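Local coordinates for protein purine nucleoside phosphorylase (Thermus thermophilus, PDB 1ODK) that probably catalyses the reversible phosphorolysis of purine nucleosides, releasing the free base and a ribose 1-phosphate, as a six-chain assembly, at residues L18-P23 / E27-T32; T32-P37 / V56-Q61; V84-G89 / E230-V235. One frame throughout, in Å; residues are numbered along the deposited sequence.

Interaction 1 (L18-P23 / E27-T32)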
loop_
_atom_site.group_PDB
_atom_site.type_symbol
_atom_site.label_atom_id
_atom_site.label_comp_id
_atom_site.label_asym_id
_atom_site.label_seq_id
_atom_site.Cartn_x
_atom_site.Cartn_y
_atom_site.Cartn_z
ATOM N N LEU B 18 -5.005 3.213 35.474
ATOM C CA LEU B 18 -6.045 3.781 34.617
ATOM C C LEU B 18 -5.303 4.779 33.725
ATOM O O LEU B 18 -4.396 5.474 34.191
ATOM C CB LEU B 18 -7.123 4.517 35.419
ATOM C CG LEU B 18 -8.030 3.728 36.373
ATOM C CD1 LEU B 18 -9.302 4.537 36.619
ATOM C CD2 LEU B 18 -8.379 2.372 35.792
ATOM N N LEU B 19 -5.692 4.849 32.454
ATOM C CA LEU B 19 -5.042 5.735 31.498
ATOM C C LEU B 19 -5.933 6.808 30.877
ATOM O O LEU B 19 -6.430 6.636 29.762
ATOM C CB LEU B 19 -4.427 4.906 30.360
ATOM C CG LEU B 19 -3.359 3.871 30.726
ATOM C CD1 LEU B 19 -2.983 3.043 29.502
ATOM C CD2 LEU B 19 -2.137 4.579 31.281
ATOM N N PRO B 20 -6.168 7.920 31.589
ATOM C CA PRO B 20 -7.010 8.939 30.956
ATOM C C PRO B 20 -6.105 9.720 29.997
ATOM O O PRO B 20 -4.887 9.682 30.140
ATOM C CB PRO B 20 -7.482 9.784 32.137
ATOM C CG PRO B 20 -6.326 9.686 33.107
ATOM C CD PRO B 20 -5.917 8.231 33.009
ATOM N N GLY B 21 -6.678 10.405 29.014
ATOM C CA GLY B 21 -5.839 11.160 28.093
ATOM C C GLY B 21 -5.539 12.554 28.622
ATOM O O GLY B 21 -4.453 13.103 28.426
ATOM N N ASP B 22 -6.517 13.110 29.324
ATOM C CA ASP B 22 -6.451 14.458 29.887
ATOM C C ASP B 22 -5.853 14.503 31.309
ATOM O O ASP B 22 -6.362 13.860 32.224
ATOM C CB ASP B 22 -7.878 15.018 29.875
ATOM C CG ASP B 22 -7.989 16.393 30.492
ATOM O OD1 ASP B 22 -6.969 16.971 30.927
ATOM O OD2 ASP B 22 -9.128 16.900 30.535
ATOM N N PRO B 23 -4.768 15.275 31.507
ATOM C CA PRO B 23 -4.140 15.373 32.832
ATOM C C PRO B 23 -5.072 15.945 33.904
ATOM O O PRO B 23 -4.951 15.615 35.088
ATOM C CB PRO B 23 -2.921 16.261 32.573
ATOM C CG PRO B 23 -3.374 17.125 31.429
ATOM C CD PRO B 23 -4.065 16.131 30.533
ATOM N N GLU B 27 -6.015 13.986 37.458
ATOM C CA GLU B 27 -6.008 14.616 38.777
ATOM C C GLU B 27 -7.353 14.429 39.474
ATOM O O GLU B 27 -7.408 14.075 40.652
ATOM C CB GLU B 27 -5.703 16.109 38.644
ATOM C CG GLU B 27 -5.756 16.872 39.956
ATOM C CD GLU B 27 -5.432 18.340 39.778
ATOM O OE1 GLU B 27 -6.123 19.014 38.984
ATOM O OE2 GLU B 27 -4.482 18.818 40.431
ATOM N N TRP B 28 -8.435 14.667 38.737
ATOM C CA TRP B 28 -9.779 14.523 39.284
ATOM C C TRP B 28 -10.038 13.093 39.758
ATOM O O TRP B 28 -10.626 12.875 40.819
ATOM C CB TRP B 28 -10.822 14.902 38.232
ATOM C CG TRP B 28 -12.218 14.683 38.695
ATOM C CD1 TRP B 28 -12.948 15.489 39.517
ATOM C CD2 TRP B 28 -13.047 13.551 38.400
ATOM N NE1 TRP B 28 -14.185 14.930 39.753
ATOM C CE2 TRP B 28 -14.269 13.739 39.078
ATOM C CE3 TRP B 28 -12.872 12.394 37.627
ATOM C CZ2 TRP B 28 -15.316 12.813 39.009
ATOM C CZ3 TRP B 28 -13.914 11.473 37.556
ATOM C CH2 TRP B 28 -15.120 11.691 38.245
ATOM N N ILE B 29 -9.599 12.121 38.964
ATOM C CA ILE B 29 -9.787 10.716 39.309
ATOM C C ILE B 29 -9.037 10.367 40.592
ATOM O O ILE B 29 -9.590 9.752 41.502
ATOM C CB ILE B 29 -9.269 9.781 38.187
ATOM C CG1 ILE B 29 -10.114 9.946 36.923
ATOM C CG2 ILE B 29 -9.304 8.333 38.657
ATOM C CD1 ILE B 29 -9.538 9.202 35.730
ATOM N N ALA B 30 -7.770 10.755 40.653
ATOM C CA ALA B 30 -6.948 10.463 41.816
ATOM C C ALA B 30 -7.533 11.047 43.098
ATOM O O ALA B 30 -7.681 10.348 44.098
ATOM C CB ALA B 30 -5.535 10.988 41.596
ATOM N N LYS B 31 -7.873 12.331 43.061
ATOM C CA LYS B 31 -8.423 13.009 44.228
ATOM C C LYS B 31 -9.826 12.553 44.613
ATOM O O LYS B 31 -10.165 12.506 45.797
ATOM C CB LYS B 31 -8.419 14.523 43.990
ATOM C CG LYS B 31 -7.023 15.132 44.027
ATOM C CD LYS B 31 -7.018 16.597 43.622
ATOM C CE LYS B 31 -5.723 17.275 44.058
ATOM N NZ LYS B 31 -4.519 16.502 43.636
ATOM N N THR B 32 -10.634 12.203 43.617
ATOM C CA THR B 32 -12.008 11.775 43.851
ATOM C C THR B 32 -12.179 10.320 44.300
ATOM O O THR B 32 -12.999 10.031 45.174
ATOM C CB THR B 32 -12.871 11.989 42.583
ATOM O OG1 THR B 32 -12.881 13.379 42.241
ATOM C CG2 THR B 32 -14.298 11.526 42.814
#

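Interaction 2 (T32-P37 / V56-Q61)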
loop_
_atom_site.group_PDB
_atom_site.type_symbol
_atom_site.label_atom_id
_atom_site.label_comp_id
_atom_site.label_asym_id
_atom_site.label_seq_id
_atom_site.Cartn_x
_atom_site.Cartn_y
_atom_site.Cartn_z
ATOM N N THR B 32 -10.634 12.203 43.617
ATOM C CA THR B 32 -12.008 11.775 43.851
ATOM C C THR B 32 -12.179 10.320 44.300
ATOM O O THR B 32 -12.999 10.031 45.174
ATOM C CB THR B 32 -12.871 11.989 42.583
ATOM O OG1 THR B 32 -12.881 13.379 42.241
ATOM C CG2 THR B 32 -14.298 11.526 42.814
ATOM N N PHE B 33 -11.403 9.412 43.718
ATOM C CA PHE B 33 -11.534 7.993 44.037
ATOM C C PHE B 33 -10.452 7.329 44.881
ATOM O O PHE B 33 -10.702 6.295 45.503
ATOM C CB PHE B 33 -11.664 7.178 42.742
ATOM C CG PHE B 33 -12.883 7.505 41.931
ATOM C CD1 PHE B 33 -12.898 8.608 41.081
ATOM C CD2 PHE B 33 -14.018 6.701 42.009
ATOM C CE1 PHE B 33 -14.024 8.903 40.316
ATOM C CE2 PHE B 33 -15.153 6.988 41.248
ATOM C CZ PHE B 33 -15.155 8.092 40.400
ATOM N N LEU B 34 -9.255 7.899 44.906
ATOM C CA LEU B 34 -8.164 7.271 45.637
ATOM C C LEU B 34 -7.867 7.809 47.027
ATOM O O LEU B 34 -8.075 8.985 47.313
ATOM C CB LEU B 34 -6.878 7.343 44.807
ATOM C CG LEU B 34 -6.949 6.830 43.364
ATOM C CD1 LEU B 34 -5.582 6.964 42.723
ATOM C CD2 LEU B 34 -7.406 5.383 43.341
ATOM N N GLN B 35 -7.373 6.919 47.882
ATOM C CA GLN B 35 -6.979 7.273 49.239
ATOM C C GLN B 35 -5.469 7.495 49.173
ATOM O O GLN B 35 -4.764 6.782 48.453
ATOM C CB GLN B 35 -7.283 6.126 50.213
ATOM C CG GLN B 35 -8.747 5.716 50.272
ATOM C CD GLN B 35 -9.672 6.886 50.543
ATOM O OE1 GLN B 35 -9.505 7.611 51.524
ATOM N NE2 GLN B 35 -10.659 7.076 49.672
ATOM N N ASN B 36 -4.975 8.484 49.913
ATOM C CA ASN B 36 -3.542 8.786 49.935
ATOM C C ASN B 36 -2.932 8.977 48.540
ATOM O O ASN B 36 -1.866 8.436 48.250
ATOM C CB ASN B 36 -2.781 7.666 50.651
ATOM C CG ASN B 36 -3.238 7.463 52.088
ATOM O OD1 ASN B 36 -2.786 6.537 52.759
ATOM N ND2 ASN B 36 -4.127 8.328 52.565
ATOM N N PRO B 37 -3.585 9.765 47.667
ATOM C CA PRO B 37 -3.060 9.988 46.316
ATOM C C PRO B 37 -1.787 10.829 46.320
ATOM O O PRO B 37 -1.720 11.858 46.993
ATOM C CB PRO B 37 -4.193 10.736 45.608
ATOM C CG PRO B 37 -5.385 10.611 46.532
ATOM C CD PRO B 37 -4.789 10.580 47.892
ATOM N N VAL B 56 -6.588 -1.554 47.449
ATOM C CA VAL B 56 -5.706 -2.041 46.394
ATOM C C VAL B 56 -4.977 -0.897 45.700
ATOM O O VAL B 56 -5.590 0.097 45.326
ATOM C CB VAL B 56 -6.508 -2.828 45.331
ATOM C CG1 VAL B 56 -5.571 -3.353 44.249
ATOM C CG2 VAL B 56 -7.266 -3.979 45.999
ATOM N N PRO B 57 -3.654 -1.027 45.519
ATOM C CA PRO B 57 -2.905 0.045 44.856
ATOM C C PRO B 57 -3.385 0.258 43.416
ATOM O O PRO B 57 -3.578 -0.698 42.666
ATOM C CB PRO B 57 -1.461 -0.448 44.919
ATOM C CG PRO B 57 -1.441 -1.310 46.170
ATOM C CD PRO B 57 -2.745 -2.067 46.038
ATOM N N VAL B 58 -3.592 1.516 43.050
ATOM C CA VAL B 58 -4.031 1.870 41.704
ATOM C C VAL B 58 -3.344 3.162 41.261
ATOM O O VAL B 58 -3.274 4.131 42.019
ATOM C CB VAL B 58 -5.570 2.074 41.644
ATOM C CG1 VAL B 58 -5.973 2.645 40.289
ATOM C CG2 VAL B 58 -6.281 0.738 41.881
ATOM N N SER B 59 -2.820 3.161 40.041
ATOM C CA SER B 59 -2.174 4.345 39.492
ATOM C C SER B 59 -3.077 4.934 38.412
ATOM O O SER B 59 -3.883 4.223 37.812
ATOM C CB SER B 59 -0.812 3.994 38.890
ATOM O OG SER B 59 0.128 3.654 39.896
ATOM N N VAL B 60 -2.955 6.238 38.192
ATOM C CA VAL B 60 -3.739 6.947 37.188
ATOM C C VAL B 60 -2.700 7.751 36.417
ATOM O O VAL B 60 -2.126 8.701 36.953
ATOM C CB VAL B 60 -4.756 7.908 37.845
ATOM C CG1 VAL B 60 -5.603 8.584 36.776
ATOM C CG2 VAL B 60 -5.636 7.146 38.823
ATOM N N GLN B 61 -2.461 7.365 35.167
ATOM C CA GLN B 61 -1.445 8.010 34.343
ATOM C C GLN B 61 -1.952 8.675 33.066
ATOM O O GLN B 61 -2.583 8.037 32.230
ATOM C CB GLN B 61 -0.368 6.981 33.976
ATOM C CG GLN B 61 0.719 7.493 33.026
ATOM C CD GLN B 61 1.546 8.610 33.636
ATOM O OE1 GLN B 61 2.135 8.443 34.701
ATOM N NE2 GLN B 61 1.600 9.757 32.958
#

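Interaction 3 (V84-G89 / E230-V235)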
loop_
_atom_site.group_PDB
_atom_site.type_symbol
_atom_site.label_atom_id
_atom_site.label_comp_id
_atom_site.label_asym_id
_atom_site.label_seq_id
_atom_site.Cartn_x
_atom_site.Cartn_y
_atom_site.Cartn_z
ATOM N N VAL B 84 -1.736 -4.237 34.473
ATOM C CA VAL B 84 -3.125 -4.124 34.045
ATOM C C VAL B 84 -3.366 -2.649 33.732
ATOM O O VAL B 84 -3.325 -1.805 34.626
ATOM C CB VAL B 84 -4.089 -4.594 35.159
ATOM C CG1 VAL B 84 -5.526 -4.454 34.701
ATOM C CG2 VAL B 84 -3.789 -6.048 35.525
ATOM N N LEU B 85 -3.610 -2.339 32.462
ATOM C CA LEU B 85 -3.816 -0.953 32.059
ATOM C C LEU B 85 -5.137 -0.743 31.344
ATOM O O LEU B 85 -5.391 -1.338 30.294
ATOM C CB LEU B 85 -2.665 -0.490 31.155
ATOM C CG LEU B 85 -1.253 -0.682 31.717
ATOM C CD1 LEU B 85 -0.827 -2.126 31.511
ATOM C CD2 LEU B 85 -0.272 0.243 31.011
ATOM N N VAL B 86 -5.973 0.119 31.913
ATOM C CA VAL B 86 -7.277 0.393 31.332
ATOM C C VAL B 86 -7.431 1.842 30.901
ATOM O O VAL B 86 -7.401 2.762 31.724
ATOM C CB VAL B 86 -8.415 0.031 32.324
ATOM C CG1 VAL B 86 -9.778 0.404 31.737
ATOM C CG2 VAL B 86 -8.368 -1.464 32.636
ATOM N N ARG B 87 -7.577 2.045 29.596
ATOM C CA ARG B 87 -7.776 3.385 29.076
ATOM C C ARG B 87 -9.188 3.842 29.413
ATOM O O ARG B 87 -10.148 3.080 29.295
ATOM C CB ARG B 87 -7.590 3.421 27.550
ATOM C CG ARG B 87 -8.131 4.704 26.896
ATOM C CD ARG B 87 -7.712 4.832 25.433
ATOM N NE ARG B 87 -8.612 5.703 24.670
ATOM C CZ ARG B 87 -8.785 7.002 24.897
ATOM N NH1 ARG B 87 -8.114 7.609 25.870
ATOM N NH2 ARG B 87 -9.644 7.690 24.155
ATOM N N VAL B 88 -9.302 5.081 29.871
ATOM C CA VAL B 88 -10.596 5.673 30.167
ATOM C C VAL B 88 -10.553 7.005 29.442
ATOM O O VAL B 88 -9.689 7.842 29.706
ATOM C CB VAL B 88 -10.822 5.901 31.685
ATOM C CG1 VAL B 88 -11.029 4.562 32.382
ATOM C CG2 VAL B 88 -9.640 6.649 32.300
ATOM N N GLY B 89 -11.464 7.195 28.500
ATOM C CA GLY B 89 -11.454 8.440 27.763
ATOM C C GLY B 89 -12.774 8.761 27.111
ATOM O O GLY B 89 -13.804 8.163 27.430
ATOM N N GLU B 230 -13.543 -0.645 39.357
ATOM C CA GLU B 230 -14.130 -1.900 39.803
ATOM C C GLU B 230 -13.579 -3.071 38.993
ATOM O O GLU B 230 -13.298 -4.144 39.533
ATOM C CB GLU B 230 -15.650 -1.839 39.660
ATOM C CG GLU B 230 -16.308 -0.913 40.660
ATOM C CD GLU B 230 -16.098 -1.384 42.087
ATOM O OE1 GLU B 230 -15.544 -0.618 42.900
ATOM O OE2 GLU B 230 -16.488 -2.529 42.391
ATOM N N ALA B 231 -13.414 -2.852 37.694
ATOM C CA ALA B 231 -12.908 -3.881 36.796
ATOM C C ALA B 231 -11.462 -4.301 37.065
ATOM O O ALA B 231 -11.156 -5.497 37.082
ATOM C CB ALA B 231 -13.052 -3.414 35.340
ATOM N N VAL B 232 -10.567 -3.335 37.273
ATOM C CA VAL B 232 -9.165 -3.681 37.505
ATOM C C VAL B 232 -8.950 -4.466 38.786
ATOM O O VAL B 232 -7.954 -5.175 38.922
ATOM C CB VAL B 232 -8.234 -2.435 37.517
ATOM C CG1 VAL B 232 -8.236 -1.782 36.147
ATOM C CG2 VAL B 232 -8.663 -1.450 38.588
ATOM N N LEU B 233 -9.879 -4.342 39.725
ATOM C CA LEU B 233 -9.772 -5.083 40.973
ATOM C C LEU B 233 -10.196 -6.533 40.742
ATOM O O LEU B 233 -9.834 -7.423 41.507
ATOM C CB LEU B 233 -10.646 -4.438 42.055
ATOM C CG LEU B 233 -9.931 -3.487 43.029
ATOM C CD1 LEU B 233 -9.170 -2.417 42.268
ATOM C CD2 LEU B 233 -10.955 -2.867 43.967
ATOM N N GLU B 234 -10.950 -6.758 39.667
ATOM C CA GLU B 234 -11.444 -8.088 39.307
ATOM C C GLU B 234 -10.376 -8.938 38.631
ATOM O O GLU B 234 -10.545 -10.145 38.473
ATOM C CB GLU B 234 -12.638 -7.965 38.359
ATOM C CG GLU B 234 -13.807 -7.192 38.922
ATOM C CD GLU B 234 -14.653 -8.023 39.860
ATOM O OE1 GLU B 234 -14.094 -8.617 40.808
ATOM O OE2 GLU B 234 -15.882 -8.077 39.648
ATOM N N VAL B 235 -9.288 -8.304 38.215
ATOM C CA VAL B 235 -8.206 -9.015 37.547
ATOM C C VAL B 235 -6.903 -8.872 38.322
ATOM O O VAL B 235 -6.009 -9.722 38.124
ATOM C CB VAL B 235 -7.997 -8.494 36.102
ATOM C CG1 VAL B 235 -9.238 -8.773 35.265
ATOM C CG2 VAL B 235 -7.702 -7.004 36.120
ATOM O OXT VAL B 235 -6.790 -7.906 39.108
#

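Interaction 1 (L18-P23 / E27-T32)
I29 lays the inner face of helix 23-33 against L18 and P20 of strand 16-20; strand, turn and helix form the first strand-loop-helix unit of the alpha/beta fold of the phosphorylase superfamily. Its CD1 reaches the ring of P20, 4.2 Å from P20 CG and about as far from P20 CB, while its CG2 meets CD1 of L18 at 4.3 Å. The two branches of one isoleucine are shared between two strand residues: CG1 lies anti to the carbonyl carbon (chi1 -66°), which sends CD1 to the proline and leaves CG2 for the leucine. Between the side chains the touching is apolar and not tight. In the first turn of the helix the link is backbone: E27 N donates to P23 O, with an N-H...O angle of 163°. Just before it, D22 stands at the N-cap, OD1 accepting from G24 N. Helix 214-233 borders the same core, with V225 against I29 and A228 and L229 against L18, and V60 of the neighbouring strand also touches P20 and I29. R44 of a second subunit packs on D22 and P23. Farther along the helix, W28 O accepts from both T32 N and T32 OG1, from opposite faces of its carbonyl plane, the hydroxyl at 2.7 Å.

Interaction 2 (T32-P37 / V56-Q61)
L34 pushes a single side chain between V58 and V60, the two valines that strand 56-61 turns toward it. Its methyls divide the work. CD2 approaches CB of V58 at 4.1 Å, the two side chains crossing at about a right angle, whereas CD1 runs on to CG2 of V60 at 3.9 Å and also rests 3.7 Å from the backbone O of V58. With CG anti to the carbonyl carbon (chi1 -52°) and CD1 anti to CA, CD1 is the methyl that reaches V60 while CD2 turns to V58. In V60, CG2 is likewise anti to its own carbonyl carbon, the position from which it meets the leucine. No hydrogen bond joins the two segments, so the contact is hydrophobic packing. It sits where helix 23-33 ends: L34 is the first residue to leave helical geometry, and the chain then turns toward strand 37-41 of the mixed sheet in this alpha/beta fold. Y53 of strand 48-53 touches both L34 and V58, and L229 of helix 214-233 adds to the packing on V58. Strand 56-61 is held in the sheet on both edges, S59 by backbone bonds to R16 and L18, V58 and V60 by bonds to G51 and Y49.

Interaction 3 (V84-G89 / E230-V235)
V84 and V86 present their methyls to V232 and V235 at the C-terminal end of the chain, four valines meeting without any hydrogen bond between the segments. Both strand valines hold the same rotamer, CG1 anti to the backbone N (chi1 179° in V84 and 176° in V86), yet they use different branches. V84 touches chiefly with CG1, 3.6 Å from CG2 of V235 and 4.1 Å from CG1 of V232; its CG2 also comes within 4.1 Å of V235 CG2. V86 instead offers CG2, which meets V232 CG1 at 3.5 Å. That one methyl of V232 therefore spans both strand residues. It lies anti to its carbonyl carbon (chi1 -64°). V235 has nearly the same first torsion but makes contact through the other branch, CG2, which sits between its backbone N and carbonyl carbon. Each of the three pairs meets at a slant. In the alpha/beta fold of the phosphorylase superfamily, the contact sets V232 and V235, at the C-terminal side of helix 214-233, against the start of strand 84-93, a long strand of the mixed sheet. V17 and L19 of strand 16-20 bond to the backbone of V86, while V133 of helix 131-144 and A228 one turn back along helix 214-233 pack on its side chain. The chain end is anchored by R16, whose NH1 forms a salt bridge with the terminal carboxylate OXT of V235 and whose NE bonds to V232 O.

In the fold
From the N terminus, strand 16-20 enters first and interaction 1 folds helix 23-33 back onto it, closing a very short loop. Interaction 2 follows in series, sharing T32: the chain leaves the helix, passes through strands 37-41 and 48-53, and returns as strand 56-61. Interaction 3 opens later still and closes the longest loop, 140 residues between its segments, bringing the C terminus to strand 84-93. None of the three loops encloses or crosses another. The sheet unites them: strand 16-20 runs parallel between 56-61 and 84-93, with L18 bonded to Q61 and L19 to V88. L233 also packs on V56 and V58, joining interactions 2 and 3.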